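PDB 3E57: nudix hydrolase domain-containing protein from Thermotoga maritima, which is of unknown function but probably hydrolyses a nucleoside diphosphate linked to some other group, as Nudix hydrolases do. Local coordinates for residues V39-E42 and D43-F47; G122-R125 and E126-E130; T149-S152 and R153-G157; E193-S196 and K197-A200. All coordinates share one frame; numbering follows the deposited sequence.

Contact 1 of 4, residues V39-E42 and D43-F47; sequences VNFE and DFLNF
Phe41 and Leu45, one turn apart on the helix 41-51, meet with the leucine lying over a face of the ring: Leu45 CD1 sits 4.1 Å from the centroid of the Phe41 ring, only 15° off its normal, a CH-pi contact. The second branch leans on the rim, Leu45 CD2 to Phe41 CE1 being 3.8 Å. Phe44 comes instead at the edge, its CD2 4.3 Å from Phe41 CE1. With CG of Phe41 anti to the backbone N (chi1 -167°), the ring swings forward along the helix to reach these neighbours although the CB sets out away from them. Beyond the helix it stacks on Phe140 and meets Phe160. Were Phe41 replaced by an alanine, Leu45 would probably lose the ring it lies on and a gap would be likely to open beside Phe140. At the start of this helix Asn40 is the N-cap: its OD1 accepts from Asp43 N at 2.9 Å, with the donor in the amide plane and on a lone pair. One water donates to Asp43 OD2 (2.9 Å) and accepts from Asn40 N (3.0 Å), so it bridges the N-cap backbone to the Asp43 carboxylate. The Asn40 and Asp43 side chains cross at about a right angle. Glu42, bent at chi2, reaches forward toward Asn46 while its OE1 forms a salt bridge with Arg116 of the helix 115-130.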
ATOM      1  N   VAL B  39      -5.718 -11.242   1.461  1.00 27.53           N
ATOM      2  CA  VAL B  39      -6.393 -11.985   2.528  1.00 28.59           C
ATOM      3  C   VAL B  39      -7.183 -13.135   1.920  1.00 28.85           C
ATOM      4  O   VAL B  39      -7.465 -13.143   0.731  1.00 28.78           O
ATOM      5  CB  VAL B  39      -7.319 -11.097   3.425  1.00 29.38           C
ATOM      6  CG1 VAL B  39      -6.593  -9.824   3.914  1.00 28.63           C
ATOM      7  CG2 VAL B  39      -8.603 -10.771   2.724  1.00 29.84           C
ATOM      8  N   ASN B  40      -7.513 -14.114   2.747  1.00 30.22           N
ATOM      9  CA  ASN B  40      -8.293 -15.267   2.304  1.00 30.45           C
ATOM     10  C   ASN B  40      -9.764 -14.879   2.171  1.00 30.14           C
ATOM     11  O   ASN B  40     -10.323 -14.230   3.046  1.00 29.29           O
ATOM     12  CB  ASN B  40      -8.091 -16.432   3.282  1.00 30.95           C
ATOM     13  CG  ASN B  40      -9.027 -17.588   3.022  1.00 32.09           C
ATOM     14  OD1 ASN B  40     -10.205 -17.554   3.398  1.00 34.74           O
ATOM     15  ND2 ASN B  40      -8.506 -18.624   2.381  1.00 34.76           N
ATOM     16  N   PHE B  41     -10.376 -15.261   1.055  1.00 30.79           N
ATOM     17  CA  PHE B  41     -11.738 -14.847   0.757  1.00 31.34           C
ATOM     18  C   PHE B  41     -12.733 -15.334   1.799  1.00 31.75           C
ATOM     19  O   PHE B  41     -13.598 -14.572   2.246  1.00 31.44           O
ATOM     20  CB  PHE B  41     -12.163 -15.323  -0.635  1.00 31.53           C
ATOM     21  CG  PHE B  41     -13.431 -14.679  -1.145  1.00 31.38           C
ATOM     22  CD1 PHE B  41     -13.784 -13.379  -0.771  1.00 32.13           C
ATOM     23  CD2 PHE B  41     -14.256 -15.362  -2.022  1.00 32.32           C
ATOM     24  CE1 PHE B  41     -14.920 -12.793  -1.243  1.00 32.09           C
ATOM     25  CE2 PHE B  41     -15.402 -14.765  -2.508  1.00 33.17           C
ATOM     26  CZ  PHE B  41     -15.738 -13.477  -2.111  1.00 32.14           C
ATOM     27  N   GLU B  42     -12.601 -16.597   2.197  1.00 32.47           N
ATOM     28  CA  GLU B  42     -13.498 -17.158   3.209  1.00 32.67           C
ATOM     29  C   GLU B  42     -13.391 -16.388   4.535  1.00 32.55           C
ATOM     30  O   GLU B  42     -14.406 -16.083   5.157  1.00 32.85           O
ATOM     31  CB  GLU B  42     -13.213 -18.650   3.411  1.00 33.08           C
ATOM     32  CG  GLU B  42     -14.229 -19.362   4.282  1.00 34.64           C
ATOM     33  CD  GLU B  42     -15.651 -19.071   3.857  1.00 38.70           C
ATOM     34  OE1 GLU B  42     -15.969 -19.268   2.661  1.00 41.59           O
ATOM     35  OE2 GLU B  42     -16.442 -18.633   4.716  1.00 42.17           O
ATOM     36  N   ASP B  43     -12.166 -16.056   4.946  1.00 32.69           N
ATOM     37  CA  ASP B  43     -11.936 -15.254   6.157  1.00 32.43           C
ATOM     38  C   ASP B  43     -12.638 -13.901   6.058  1.00 32.02           C
ATOM     39  O   ASP B  43     -13.275 -13.442   7.018  1.00 31.99           O
ATOM     40  CB  ASP B  43     -10.435 -15.028   6.406  1.00 33.05           C
ATOM     41  CG  ASP B  43      -9.687 -16.301   6.793  1.00 34.83           C
ATOM     42  OD1 ASP B  43     -10.331 -17.309   7.165  1.00 36.56           O
ATOM     43  OD2 ASP B  43      -8.431 -16.283   6.729  1.00 37.99           O
ATOM     44  N   PHE B  44     -12.542 -13.270   4.888  1.00 30.82           N
ATOM     45  CA  PHE B  44     -13.217 -11.989   4.665  1.00 30.76           C
ATOM     46  C   PHE B  44     -14.745 -12.093   4.752  1.00 30.40           C
ATOM     47  O   PHE B  44     -15.385 -11.273   5.397  1.00 30.25           O
ATOM     48  CB  PHE B  44     -12.820 -11.400   3.309  1.00 30.05           C
ATOM     49  CG  PHE B  44     -13.468 -10.090   3.021  1.00 29.76           C
ATOM     50  CD1 PHE B  44     -13.231  -9.000   3.844  1.00 28.65           C
ATOM     51  CD2 PHE B  44     -14.326  -9.946   1.947  1.00 29.33           C
ATOM     52  CE1 PHE B  44     -13.838  -7.790   3.600  1.00 29.06           C
ATOM     53  CE2 PHE B  44     -14.945  -8.725   1.703  1.00 28.70           C
ATOM     54  CZ  PHE B  44     -14.688  -7.651   2.530  1.00 28.96           C
ATOM     55  N   LEU B  45     -15.323 -13.084   4.082  1.00 30.53           N
ATOM     56  CA  LEU B  45     -16.779 -13.260   4.088  1.00 30.96           C
ATOM     57  C   LEU B  45     -17.293 -13.558   5.495  1.00 31.21           C
ATOM     58  O   LEU B  45     -18.336 -13.044   5.901  1.00 31.36           O
ATOM     59  CB  LEU B  45     -17.201 -14.376   3.135  1.00 30.74           C
ATOM     60  CG  LEU B  45     -17.058 -14.123   1.637  1.00 29.88           C
ATOM     61  CD1 LEU B  45     -17.521 -15.362   0.886  1.00 29.67           C
ATOM     62  CD2 LEU B  45     -17.827 -12.868   1.194  1.00 29.04           C
ATOM     63  N   ASN B  46     -16.549 -14.387   6.228  1.00 32.06           N
ATOM     64  CA  ASN B  46     -16.820 -14.650   7.647  1.00 32.47           C
ATOM     65  C   ASN B  46     -16.754 -13.363   8.456  1.00 32.52           C
ATOM     66  O   ASN B  46     -17.608 -13.106   9.298  1.00 31.40           O
ATOM     67  CB  ASN B  46     -15.816 -15.661   8.204  1.00 33.22           C
ATOM     68  CG  ASN B  46     -16.084 -17.078   7.724  1.00 35.74           C
ATOM     69  OD1 ASN B  46     -17.181 -17.389   7.240  1.00 38.97           O
ATOM     70  ND2 ASN B  46     -15.086 -17.951   7.862  1.00 38.97           N
ATOM     71  N   PHE B  47     -15.739 -12.544   8.180  1.00 32.11           N
ATOM     72  CA  PHE B  47     -15.605 -11.229   8.814  1.00 32.25           C
ATOM     73  C   PHE B  47     -16.835 -10.362   8.580  1.00 32.32           C
ATOM     74  O   PHE B  47     -17.322  -9.699   9.502  1.00 32.97           O
ATOM     75  CB  PHE B  47     -14.333 -10.526   8.313  1.00 31.82           C
ATOM     76  CG  PHE B  47     -14.295  -9.063   8.607  1.00 31.55           C
ATOM     77  CD1 PHE B  47     -13.879  -8.602   9.847  1.00 31.06           C
ATOM     78  CD2 PHE B  47     -14.639  -8.134   7.633  1.00 30.83           C
ATOM     79  CE1 PHE B  47     -13.836  -7.240  10.128  1.00 31.64           C
ATOM     80  CE2 PHE B  47     -14.600  -6.778   7.910  1.00 30.89           C
ATOM     81  CZ  PHE B  47     -14.193  -6.330   9.159  1.00 30.50           C
TER
HETATM   82  O   HOH W   1      -6.816 -14.086   5.650  1.00 36.87           O

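Contact 2 of 4, residues G122-R125 and E126-E130; sequences GLER and EVNEE
Glu126 begins the second half of this stretch of the helix 115-130, its backbone N bonded to Gly122 O at 2.7 Å. Its CB sits close to that oxygen, and the side chain, bent at chi2, runs on toward Val73 and Ile103. Val127 follows with a weak backbone bond to Leu123 O, and its CG2 rests 3.4 Å from Leu123 O; both residues pack on Val73 of the central sheet. The run Arg125 to Glu130 reads REVNEE, which matches the REUXEE core of the Nudix box, whose glutamates in relatives bind catalytic metal ions. Asn128 turns its amide back along the helix, ND2 3.6 Å from Glu124 CG, with the amide plane 79° from the Glu124 carboxylate. Glu129 then lies beside Arg125, the two chains pointing the same way. Arg125 NH1 gives a salt bridge to Glu129 OE2 at 3.1 Å; the carboxylate lies at the guanidinium edge, their planes 55° apart, while the nitrogen approaches OE2 from above the carboxylate plane. The bend at chi3 (55°) turns the guanidinium to that neighbour, with NE held by Asp111 and NH2 by His106 O. A leucine in place of Arg125 would probably leave Glu129 and Asp111 without this shared cationic partner.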
ATOM      1  N   GLY B 122     -24.541  -8.113  -4.397  1.00 37.91           N
ATOM      2  CA  GLY B 122     -24.170  -6.719  -4.652  1.00 38.47           C
ATOM      3  C   GLY B 122     -22.927  -6.577  -5.519  1.00 38.82           C
ATOM      4  O   GLY B 122     -22.861  -5.700  -6.378  1.00 38.54           O
ATOM      5  N   LEU B 123     -21.950  -7.450  -5.288  1.00 39.44           N
ATOM      6  CA  LEU B 123     -20.761  -7.562  -6.144  1.00 39.81           C
ATOM      7  C   LEU B 123     -21.150  -7.772  -7.613  1.00 40.36           C
ATOM      8  O   LEU B 123     -20.687  -7.044  -8.492  1.00 40.41           O
ATOM      9  CB  LEU B 123     -19.881  -8.716  -5.643  1.00 39.89           C
ATOM     10  CG  LEU B 123     -18.687  -9.227  -6.459  1.00 39.92           C
ATOM     11  CD1 LEU B 123     -17.621  -8.182  -6.553  1.00 38.90           C
ATOM     12  CD2 LEU B 123     -18.135 -10.523  -5.838  1.00 39.78           C
ATOM     13  N   GLU B 124     -22.009  -8.761  -7.867  1.00 40.65           N
ATOM     14  CA  GLU B 124     -22.517  -9.039  -9.213  1.00 40.99           C
ATOM     15  C   GLU B 124     -23.324  -7.852  -9.773  1.00 41.02           C
ATOM     16  O   GLU B 124     -23.081  -7.396 -10.893  1.00 40.88           O
ATOM     17  CB  GLU B 124     -23.382 -10.312  -9.191  1.00 41.08           C
ATOM     18  CG  GLU B 124     -23.919 -10.744 -10.553  1.00 41.56           C
ATOM     19  CD  GLU B 124     -24.963 -11.856 -10.472  1.00 42.46           C
ATOM     20  OE1 GLU B 124     -25.248 -12.356  -9.356  1.00 44.98           O
ATOM     21  OE2 GLU B 124     -25.505 -12.228 -11.542  1.00 44.57           O
ATOM     22  N   ARG B 125     -24.275  -7.357  -8.984  1.00 41.15           N
ATOM     23  CA  ARG B 125     -25.121  -6.232  -9.389  1.00 41.34           C
ATOM     24  C   ARG B 125     -24.296  -4.996  -9.750  1.00 41.37           C
ATOM     25  O   ARG B 125     -24.442  -4.432 -10.839  1.00 41.44           O
ATOM     26  CB  ARG B 125     -26.095  -5.880  -8.261  1.00 41.35           C
ATOM     27  CG  ARG B 125     -26.926  -4.621  -8.519  1.00 41.41           C
ATOM     28  CD  ARG B 125     -27.742  -4.213  -7.304  1.00 41.75           C
ATOM     29  NE  ARG B 125     -26.919  -4.034  -6.112  1.00 42.66           N
ATOM     30  CZ  ARG B 125     -26.112  -2.996  -5.892  1.00 41.97           C
ATOM     31  NH1 ARG B 125     -25.984  -2.025  -6.781  1.00 41.95           N
ATOM     32  NH2 ARG B 125     -25.417  -2.932  -4.771  1.00 42.46           N
ATOM     33  N   GLU B 126     -23.449  -4.587  -8.807  1.00 41.59           N
ATOM     34  CA  GLU B 126     -22.513  -3.471  -8.954  1.00 41.45           C
ATOM     35  C   GLU B 126     -21.839  -3.461 -10.330  1.00 41.28           C
ATOM     36  O   GLU B 126     -21.856  -2.449 -11.031  1.00 40.88           O
ATOM     37  CB  GLU B 126     -21.464  -3.588  -7.837  1.00 41.96           C
ATOM     38  CG  GLU B 126     -20.383  -2.535  -7.777  1.00 42.43           C
ATOM     39  CD  GLU B 126     -19.151  -2.881  -8.586  1.00 42.77           C
ATOM     40  OE1 GLU B 126     -18.357  -3.767  -8.168  1.00 40.71           O
ATOM     41  OE2 GLU B 126     -18.977  -2.244  -9.643  1.00 44.51           O
ATOM     42  N   VAL B 127     -21.255  -4.599 -10.704  1.00 41.10           N
ATOM     43  CA  VAL B 127     -20.577  -4.750 -11.992  1.00 41.05           C
ATOM     44  C   VAL B 127     -21.564  -4.666 -13.165  1.00 40.87           C
ATOM     45  O   VAL B 127     -21.318  -3.950 -14.130  1.00 40.57           O
ATOM     46  CB  VAL B 127     -19.780  -6.080 -12.051  1.00 41.01           C
ATOM     47  CG1 VAL B 127     -19.273  -6.368 -13.469  1.00 41.23           C
ATOM     48  CG2 VAL B 127     -18.617  -6.040 -11.059  1.00 40.14           C
ATOM     49  N   ASN B 128     -22.685  -5.377 -13.063  1.00 41.18           N
ATOM     50  CA  ASN B 128     -23.681  -5.416 -14.153  1.00 41.31           C
ATOM     51  C   ASN B 128     -24.382  -4.082 -14.433  1.00 41.22           C
ATOM     52  O   ASN B 128     -24.823  -3.844 -15.556  1.00 41.36           O
ATOM     53  CB  ASN B 128     -24.706  -6.530 -13.906  1.00 41.65           C
ATOM     54  CG  ASN B 128     -24.117  -7.928 -14.102  1.00 42.62           C
ATOM     55  OD1 ASN B 128     -23.061  -8.100 -14.723  1.00 44.29           O
ATOM     56  ND2 ASN B 128     -24.807  -8.936 -13.582  1.00 44.26           N
ATOM     57  N   GLU B 129     -24.477  -3.213 -13.429  1.00 41.00           N
ATOM     58  CA  GLU B 129     -24.988  -1.849 -13.640  1.00 41.05           C
ATOM     59  C   GLU B 129     -24.080  -1.015 -14.539  1.00 40.57           C
ATOM     60  O   GLU B 129     -24.552  -0.110 -15.228  1.00 40.32           O
ATOM     61  CB  GLU B 129     -25.158  -1.100 -12.311  1.00 41.08           C
ATOM     62  CG  GLU B 129     -26.382  -1.507 -11.499  1.00 42.02           C
ATOM     63  CD  GLU B 129     -26.436  -0.838 -10.129  1.00 42.10           C
ATOM     64  OE1 GLU B 129     -25.495  -0.099  -9.761  1.00 46.23           O
ATOM     65  OE2 GLU B 129     -27.419  -1.060  -9.404  1.00 44.39           O
ATOM     66  N   GLU B 130     -22.778  -1.302 -14.524  1.00 40.21           N
ATOM     67  CA  GLU B 130     -21.808  -0.466 -15.237  1.00 39.97           C
ATOM     68  C   GLU B 130     -21.420  -1.039 -16.589  1.00 39.24           C
ATOM     69  O   GLU B 130     -21.200  -0.293 -17.537  1.00 38.85           O
ATOM     70  CB  GLU B 130     -20.538  -0.282 -14.405  1.00 40.47           C
ATOM     71  CG  GLU B 130     -20.776   0.177 -12.974  1.00 42.65           C
ATOM     72  CD  GLU B 130     -20.480   1.652 -12.754  1.00 45.19           C
ATOM     73  OE1 GLU B 130     -19.457   1.956 -12.099  1.00 48.25           O
ATOM     74  OE2 GLU B 130     -21.265   2.504 -13.230  1.00 47.37           O
TER

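Contact 3 of 4, residues T149-S152 and R153-G157; sequences TEVS and RVHLG
Val151 lays one methyl on the His155 imidazole: CG1 stands 3.8 Å from the ring centroid, 16° off the normal, in a CH-pi contact whose shortest approach is Val151 CG1 to His155 CE1 at 3.6 Å. The two side chains run side by side, pointing the same way, and CG1 of Val151, anti to its own nitrogen (chi1 177°), is the branch that covers the ring. On the other flank of the turn, Arg153 folds back so that Thr149 O lies over one face of its guanidinium, 3.6 Å above the plane. Backbone bonds hold the turn: Arg153 N bonds to Thr149 O, then Val154 N to Val151 O (3.1 Å) and His155 N to Ser152 O (3.1 Å), as a short helical turn unwinds into strand 155-163 of the Nudix sheet. Thr149 OG1 and Ser152 OG share a hydrogen bond of 2.7 Å, tying the residue just before the turn to one within it. Farther out, Arg153 is fixed by Glu64 at NE and by Ser147 O at NH1. The His155 ring meets that of His106 at about a right angle, and Val154 and Leu156 hydrogen-bond through their backbones to strand 66-77.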
ATOM      1  N   THR B 149      -7.369  10.246   0.937  1.00 35.94           N
ATOM      2  CA  THR B 149      -8.477  11.170   0.632  1.00 36.38           C
ATOM      3  C   THR B 149      -9.619  10.979   1.605  1.00 36.91           C
ATOM      4  O   THR B 149      -9.675   9.968   2.316  1.00 37.10           O
ATOM      5  CB  THR B 149      -8.997  11.020  -0.833  1.00 36.41           C
ATOM      6  OG1 THR B 149      -9.613   9.737  -1.027  1.00 36.74           O
ATOM      7  CG2 THR B 149      -7.850  11.191  -1.849  1.00 36.78           C
ATOM      8  N   GLU B 150     -10.520  11.960   1.651  1.00 37.16           N
ATOM      9  CA  GLU B 150     -11.720  11.882   2.486  1.00 37.48           C
ATOM     10  C   GLU B 150     -12.519  10.622   2.177  1.00 37.04           C
ATOM     11  O   GLU B 150     -12.937   9.908   3.081  1.00 36.93           O
ATOM     12  CB  GLU B 150     -12.637  13.094   2.251  1.00 37.77           C
ATOM     13  CG  GLU B 150     -12.123  14.427   2.770  1.00 39.14           C
ATOM     14  CD  GLU B 150     -13.113  15.563   2.508  1.00 39.89           C
ATOM     15  OE1 GLU B 150     -13.760  15.558   1.432  1.00 43.91           O
ATOM     16  OE2 GLU B 150     -13.245  16.461   3.370  1.00 43.11           O
ATOM     17  N   VAL B 151     -12.735  10.367   0.893  1.00 36.80           N
ATOM     18  CA  VAL B 151     -13.499   9.199   0.470  1.00 36.67           C
ATOM     19  C   VAL B 151     -12.741   7.917   0.837  1.00 36.28           C
ATOM     20  O   VAL B 151     -13.321   6.987   1.398  1.00 36.77           O
ATOM     21  CB  VAL B 151     -13.812   9.248  -1.042  1.00 36.61           C
ATOM     22  CG1 VAL B 151     -14.541   7.985  -1.492  1.00 36.68           C
ATOM     23  CG2 VAL B 151     -14.649  10.480  -1.368  1.00 37.86           C
ATOM     24  N   SER B 152     -11.442   7.885   0.548  1.00 35.66           N
ATOM     25  CA  SER B 152     -10.614   6.711   0.839  1.00 35.58           C
ATOM     26  C   SER B 152     -10.702   6.267   2.285  1.00 34.83           C
ATOM     27  O   SER B 152     -10.846   5.073   2.555  1.00 34.02           O
ATOM     28  CB  SER B 152      -9.151   6.994   0.495  1.00 35.62           C
ATOM     29  OG  SER B 152      -9.024   7.103  -0.900  1.00 37.85           O
ATOM     30  N   ARG B 153     -10.639   7.221   3.210  1.00 34.47           N
ATOM     31  CA  ARG B 153     -10.617   6.891   4.639  1.00 34.76           C
ATOM     32  C   ARG B 153     -11.902   6.237   5.164  1.00 34.38           C
ATOM     33  O   ARG B 153     -11.877   5.591   6.224  1.00 35.03           O
ATOM     34  CB  ARG B 153     -10.268   8.128   5.470  1.00 34.87           C
ATOM     35  CG  ARG B 153      -8.846   8.593   5.262  1.00 35.10           C
ATOM     36  CD  ARG B 153      -8.410   9.665   6.250  1.00 37.04           C
ATOM     37  NE  ARG B 153      -9.038  10.974   6.041  1.00 38.88           N
ATOM     38  CZ  ARG B 153      -8.558  11.953   5.273  1.00 40.01           C
ATOM     39  NH1 ARG B 153      -7.447  11.800   4.557  1.00 40.63           N
ATOM     40  NH2 ARG B 153      -9.220  13.105   5.203  1.00 40.23           N
ATOM     41  N   VAL B 154     -13.013   6.397   4.442  1.00 33.86           N
ATOM     42  CA  VAL B 154     -14.284   5.789   4.840  1.00 33.12           C
ATOM     43  C   VAL B 154     -14.672   4.596   3.960  1.00 32.80           C
ATOM     44  O   VAL B 154     -15.765   4.063   4.108  1.00 33.34           O
ATOM     45  CB  VAL B 154     -15.442   6.838   4.871  1.00 33.43           C
ATOM     46  CG1 VAL B 154     -15.060   8.018   5.754  1.00 33.01           C
ATOM     47  CG2 VAL B 154     -15.808   7.310   3.475  1.00 33.68           C
ATOM     48  N   HIS B 155     -13.773   4.166   3.066  1.00 31.69           N
ATOM     49  CA  HIS B 155     -14.042   3.049   2.155  1.00 31.09           C
ATOM     50  C   HIS B 155     -13.053   1.913   2.380  1.00 29.96           C
ATOM     51  O   HIS B 155     -11.853   2.144   2.511  1.00 30.28           O
ATOM     52  CB  HIS B 155     -13.915   3.497   0.698  1.00 31.29           C
ATOM     53  CG  HIS B 155     -15.117   4.208   0.163  1.00 32.17           C
ATOM     54  ND1 HIS B 155     -15.392   4.283  -1.185  1.00 33.20           N
ATOM     55  CD2 HIS B 155     -16.119   4.866   0.786  1.00 34.29           C
ATOM     56  CE1 HIS B 155     -16.503   4.975  -1.369  1.00 33.65           C
ATOM     57  NE2 HIS B 155     -16.967   5.335  -0.189  1.00 33.27           N
ATOM     58  N   LEU B 156     -13.565   0.689   2.408  1.00 28.82           N
ATOM     59  CA  LEU B 156     -12.735  -0.510   2.405  1.00 28.20           C
ATOM     60  C   LEU B 156     -12.994  -1.253   1.106  1.00 27.39           C
ATOM     61  O   LEU B 156     -14.108  -1.699   0.861  1.00 26.77           O
ATOM     62  CB  LEU B 156     -13.108  -1.402   3.588  1.00 28.09           C
ATOM     63  CG  LEU B 156     -12.416  -2.763   3.661  1.00 28.37           C
ATOM     64  CD1 LEU B 156     -10.926  -2.552   3.825  1.00 26.75           C
ATOM     65  CD2 LEU B 156     -12.985  -3.591   4.809  1.00 28.13           C
ATOM     66  N   GLY B 157     -11.967  -1.401   0.276  1.00 26.73           N
ATOM     67  CA  GLY B 157     -12.130  -2.069  -1.009  1.00 26.07           C
ATOM     68  C   GLY B 157     -11.882  -3.555  -0.919  1.00 25.64           C
ATOM     69  O   GLY B 157     -10.943  -3.988  -0.259  1.00 25.23           O
TER

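Contact 4 of 4, residues E193-S196 and K197-A200; sequences EGWS and KISA
Ser199 grips the carbonyl of Trp195 twice. With its hydroxyl beside its own backbone N (chi1 -67°), Ser199 OG donates to Trp195 O at 2.9 Å while Ser199 N donates to the same oxygen at 2.8 Å, the two reaching it from opposite faces of the carbonyl plane. This serine habit, a hydroxyl folded back onto the carbonyl four residues earlier, satisfies a buried polar group within the helix itself. Ile198 holds CG1 anti to its carbonyl carbon, which lays the ethyl arm back along the helix: CG1 is 3.5 Å from Gly194 O, and CD1 comes 4.5 Å from Trp195 CD1, a loose apolar touch. Lys197 is extended through chi3 and bends only at its last torsion, chi4 77°, where NZ hydrogen-bonds to Ser189 O. Gly194 has a positive phi of 60°, a shape that suits glycine as the chain enters the helix. Near the start of the helix Lys197 N bonds to Glu193 O at 3.2 Å, and Ile198 N to Gly194 O. Ser196 turns its OG the other way, to Leu101 N and Tyr72 OH. The helix 194-206 lies against the sheet: Trp195 meets Tyr72 edge-to-face and packs on Ile70 of strand 66-77, Ile198 and Ser199 rest on Ile144 of strand 131-145, and Ser199 also touches Leu159 of strand 155-163.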
ATOM      1  N   GLU B 193      -4.624   7.341 -10.197  1.00 22.46           N
ATOM      2  CA  GLU B 193      -4.550   7.728  -8.791  1.00 23.73           C
ATOM      3  C   GLU B 193      -5.404   6.795  -7.942  1.00 22.77           C
ATOM      4  O   GLU B 193      -6.130   5.963  -8.461  1.00 22.08           O
ATOM      5  CB  GLU B 193      -5.020   9.186  -8.610  1.00 23.91           C
ATOM      6  CG  GLU B 193      -4.149  10.228  -9.296  1.00 26.78           C
ATOM      7  CD  GLU B 193      -4.675  11.650  -9.141  1.00 28.83           C
ATOM      8  OE1 GLU B 193      -5.705  11.845  -8.449  1.00 34.52           O
ATOM      9  OE2 GLU B 193      -4.063  12.578  -9.731  1.00 35.14           O
ATOM     10  N   GLY B 194      -5.287   6.920  -6.625  1.00 22.84           N
ATOM     11  CA  GLY B 194      -6.186   6.219  -5.709  1.00 22.57           C
ATOM     12  C   GLY B 194      -6.151   4.710  -5.848  1.00 21.99           C
ATOM     13  O   GLY B 194      -5.074   4.111  -5.980  1.00 21.91           O
ATOM     14  N   TRP B 195      -7.335   4.103  -5.763  1.00 21.48           N
ATOM     15  CA  TRP B 195      -7.486   2.653  -5.832  1.00 21.84           C
ATOM     16  C   TRP B 195      -7.095   2.130  -7.202  1.00 21.06           C
ATOM     17  O   TRP B 195      -6.609   1.014  -7.306  1.00 22.08           O
ATOM     18  CB  TRP B 195      -8.922   2.243  -5.521  1.00 21.70           C
ATOM     19  CG  TRP B 195      -9.322   2.363  -4.086  1.00 21.61           C
ATOM     20  CD1 TRP B 195      -8.656   3.005  -3.093  1.00 22.56           C
ATOM     21  CD2 TRP B 195     -10.502   1.814  -3.492  1.00 20.87           C
ATOM     22  NE1 TRP B 195      -9.351   2.890  -1.904  1.00 22.40           N
ATOM     23  CE2 TRP B 195     -10.488   2.166  -2.129  1.00 20.63           C
ATOM     24  CE3 TRP B 195     -11.579   1.079  -3.990  1.00 22.30           C
ATOM     25  CZ2 TRP B 195     -11.499   1.782  -1.246  1.00 21.63           C
ATOM     26  CZ3 TRP B 195     -12.600   0.703  -3.108  1.00 22.26           C
ATOM     27  CH2 TRP B 195     -12.544   1.061  -1.752  1.00 22.18           C
ATOM     28  N   SER B 196      -7.286   2.928  -8.251  1.00 20.88           N
ATOM     29  CA  SER B 196      -6.866   2.518  -9.598  1.00 21.17           C
ATOM     30  C   SER B 196      -5.358   2.270  -9.657  1.00 20.60           C
ATOM     31  O   SER B 196      -4.894   1.260 -10.186  1.00 19.64           O
ATOM     32  CB  SER B 196      -7.299   3.559 -10.639  1.00 21.30           C
ATOM     33  OG  SER B 196      -8.717   3.530 -10.799  1.00 24.00           O
ATOM     34  N   LYS B 197      -4.582   3.200  -9.107  1.00 21.35           N
ATOM     35  CA  LYS B 197      -3.138   3.081  -9.096  1.00 21.42           C
ATOM     36  C   LYS B 197      -2.698   1.865  -8.263  1.00 21.31           C
ATOM     37  O   LYS B 197      -1.782   1.113  -8.642  1.00 21.24           O
ATOM     38  CB  LYS B 197      -2.530   4.353  -8.514  1.00 22.43           C
ATOM     39  CG  LYS B 197      -1.070   4.533  -8.780  1.00 23.15           C
ATOM     40  CD  LYS B 197      -0.614   5.877  -8.251  1.00 24.71           C
ATOM     41  CE  LYS B 197       0.809   6.150  -8.698  1.00 27.74           C
ATOM     42  NZ  LYS B 197       0.884   6.572 -10.149  1.00 31.26           N
ATOM     43  N   ILE B 198      -3.345   1.679  -7.125  1.00 20.68           N
ATOM     44  CA  ILE B 198      -2.972   0.576  -6.233  1.00 21.15           C
ATOM     45  C   ILE B 198      -3.267  -0.740  -6.921  1.00 20.90           C
ATOM     46  O   ILE B 198      -2.435  -1.649  -6.920  1.00 22.36           O
ATOM     47  CB  ILE B 198      -3.738   0.636  -4.902  1.00 21.29           C
ATOM     48  CG1 ILE B 198      -3.286   1.845  -4.063  1.00 21.32           C
ATOM     49  CG2 ILE B 198      -3.500  -0.655  -4.105  1.00 21.51           C
ATOM     50  CD1 ILE B 198      -4.239   2.204  -2.942  1.00 21.60           C
ATOM     51  N   SER B 199      -4.451  -0.825  -7.512  1.00 21.09           N
ATOM     52  CA  SER B 199      -4.916  -2.034  -8.175  1.00 21.67           C
ATOM     53  C   SER B 199      -4.022  -2.394  -9.359  1.00 20.99           C
ATOM     54  O   SER B 199      -3.718  -3.558  -9.550  1.00 21.28           O
ATOM     55  CB  SER B 199      -6.366  -1.879  -8.616  1.00 22.38           C
ATOM     56  OG  SER B 199      -7.243  -1.782  -7.491  1.00 24.28           O
ATOM     57  N   ALA B 200      -3.606  -1.401 -10.149  1.00 21.17           N
ATOM     58  CA  ALA B 200      -2.647  -1.628 -11.235  1.00 20.94           C
ATOM     59  C   ALA B 200      -1.348  -2.264 -10.713  1.00 20.93           C
ATOM     60  O   ALA B 200      -0.839  -3.217 -11.286  1.00 21.41           O
ATOM     61  CB  ALA B 200      -2.344  -0.337 -11.976  1.00 21.25           C
TER

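How the contacts relate
All four contacts are local, three within helices and one where a helical turn passes into a strand. Contacts 3 and 4 alone touch: the Trp195 indole packs on the backbone of Leu156 and Gly157 and on His155, with Trp195 CH2 3.2 Å from Gly157 N. Contacts 2 and 3 lie on opposite sides of the chain's centre, yet His106 links them, reaching both Arg125 and His155. Contact 1, farther from that centre, is chiefly aromatic and apolar beneath its polar cap; contact 2 adds an Arg-Glu salt bridge on its outer side to a buried face against the sheet; contact 3 pairs an aliphatic with an imidazole; contact 4 adds a serine hydroxyl to its backbone bonds.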